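PDB 4FF5: glycosyl hydrolase 25 from Streptococcus pneumoniae, which probably hydrolyses glycosidic bonds of the bacterial cell wall, as other family 25 glycosidases do, and participates in host-cell invasion as a virulence factor. Local coordinates for residues G210-F215 with Y231-K236. Numbering follows the deposited sequence.
Sequences GSDSGF and YTSKGK
The irregular loop 210-215 packs against segment 231-236, whose chain turns a corner at Ser233, its backbone coming closest at Gly214, whose CA lies 4.3 Å from CA of Gly235. Asp212 carries the polar part of the contact, since a carboxylate can take several donors at once. Asp212 OD1 accepts from the backbone N of Ser233 through the syn lone pair, at 2.8 Å and nearly straight (162°), and from Thr232 OG1, which meets it almost along the C-O axis. Asp212 OD2 uses its own syn lone pair for Ser233 OG, 2.6 Å away, so three bonds fix the rotation of the group. With OG between its backbone N and carbonyl carbon (chi1 70°), the short Ser233 holds its hydroxyl within bonding distance of the carboxylate. Lys234 lays its methylenes alongside the carboxylate; Lys234 NZ stays 4.7 Å from Asp212 OD2, where its charge may still favour the ionised acid. In the TIM barrel of family 25, this joins the loop after strand 203-207 to the next strand, 228-232, whose Thr232 also pairs through its backbone with Ile246. A hydroxyl suits position 232 because it donates to Asp212 OD1 while Thr232 OG1, anti to its own N, accepts from Lys234 N at 3.0 Å in an ST turn and, weakly, from Gly214 N. Glycine suits position 214: a beta carbon would clash with Lys234 O. The carbonyl O of Gly214 lies at the edge of the Tyr231 ring, in plane, and accepts from two waters, one bridging to Tyr231 OH and the other to Lys236 N.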
# COMPACT_ATOMS: atom_id res chain seq x y z
N GLY A 210 2.41 -2.33 18.09
CA GLY A 210 2.81 -2.45 19.49
C GLY A 210 3.86 -1.39 19.78
O GLY A 210 3.62 -0.20 19.57
N SER A 211 5.03 -1.83 20.23
CA SER A 211 6.16 -0.95 20.55
C SER A 211 6.99 -0.54 19.32
O SER A 211 7.88 0.33 19.42
CB SER A 211 7.10 -1.64 21.55
OG SER A 211 7.85 -2.66 20.91
N ASP A 212 6.71 -1.18 18.18
CA ASP A 212 7.43 -0.93 16.92
C ASP A 212 8.89 -1.42 16.97
O ASP A 212 9.83 -0.66 16.73
CB ASP A 212 7.36 0.55 16.53
CG ASP A 212 7.39 0.75 15.03
OD1 ASP A 212 7.42 -0.25 14.29
OD2 ASP A 212 7.40 1.91 14.59
N SER A 213 9.03 -2.71 17.28
CA SER A 213 10.32 -3.36 17.53
C SER A 213 10.96 -3.92 16.26
O SER A 213 12.13 -4.33 16.28
CB SER A 213 10.09 -4.53 18.48
OG SER A 213 9.30 -5.51 17.81
N GLY A 214 10.20 -3.97 15.18
CA GLY A 214 10.62 -4.65 13.95
C GLY A 214 10.01 -6.02 13.77
O GLY A 214 10.24 -6.69 12.74
N PHE A 215 9.26 -6.46 14.78
CA PHE A 215 8.70 -7.82 14.82
C PHE A 215 7.22 -7.76 15.12
O PHE A 215 6.74 -6.77 15.69
CB PHE A 215 9.45 -8.65 15.87
CG PHE A 215 10.92 -8.76 15.58
CD1 PHE A 215 11.39 -9.70 14.67
CD2 PHE A 215 11.82 -7.86 16.16
CE1 PHE A 215 12.74 -9.77 14.37
CE2 PHE A 215 13.17 -7.93 15.85
CZ PHE A 215 13.63 -8.88 14.95
N TYR A 231 2.71 -4.47 10.49
CA TYR A 231 3.06 -4.76 11.88
C TYR A 231 4.23 -3.98 12.49
O TYR A 231 4.41 -3.99 13.71
CB TYR A 231 3.21 -6.28 12.13
CG TYR A 231 4.43 -6.96 11.50
CD1 TYR A 231 5.69 -6.88 12.08
CD2 TYR A 231 4.28 -7.74 10.34
CE1 TYR A 231 6.79 -7.53 11.52
CE2 TYR A 231 5.37 -8.40 9.78
CZ TYR A 231 6.60 -8.31 10.37
OH TYR A 231 7.67 -8.98 9.79
N THR A 232 5.03 -3.32 11.65
CA THR A 232 6.14 -2.49 12.13
C THR A 232 6.54 -1.48 11.05
O THR A 232 6.28 -1.70 9.86
CB THR A 232 7.36 -3.36 12.55
OG1 THR A 232 8.34 -2.54 13.18
CG2 THR A 232 7.99 -4.08 11.36
N SER A 233 7.13 -0.37 11.48
CA SER A 233 7.79 0.57 10.56
C SER A 233 9.31 0.43 10.64
O SER A 233 10.04 1.20 10.02
CB SER A 233 7.35 2.01 10.86
OG SER A 233 7.89 2.49 12.09
N LYS A 234 9.79 -0.54 11.42
CA LYS A 234 11.22 -0.65 11.72
C LYS A 234 11.76 -2.03 11.41
O LYS A 234 12.66 -2.53 12.08
CB LYS A 234 11.50 -0.21 13.16
CG LYS A 234 10.88 1.15 13.42
CD LYS A 234 11.48 1.90 14.59
CE LYS A 234 11.14 3.38 14.44
NZ LYS A 234 11.42 4.16 15.68
N GLY A 235 11.19 -2.65 10.39
CA GLY A 235 11.69 -3.91 9.90
C GLY A 235 13.05 -3.78 9.22
O GLY A 235 13.46 -2.69 8.81
N LYS A 236 13.76 -4.90 9.15
CA LYS A 236 15.05 -4.96 8.46
C LYS A 236 15.04 -6.20 7.60
O LYS A 236 14.83 -7.30 8.11
CB LYS A 236 16.22 -5.03 9.46
CG LYS A 236 16.37 -3.78 10.31
CD LYS A 236 17.18 -2.71 9.61
CE LYS A 236 17.01 -1.36 10.29
NZ LYS A 236 18.12 -0.44 9.94
O HOH W 1 9.83 -9.09 11.47
O HOH W 2 12.71 -6.86 11.37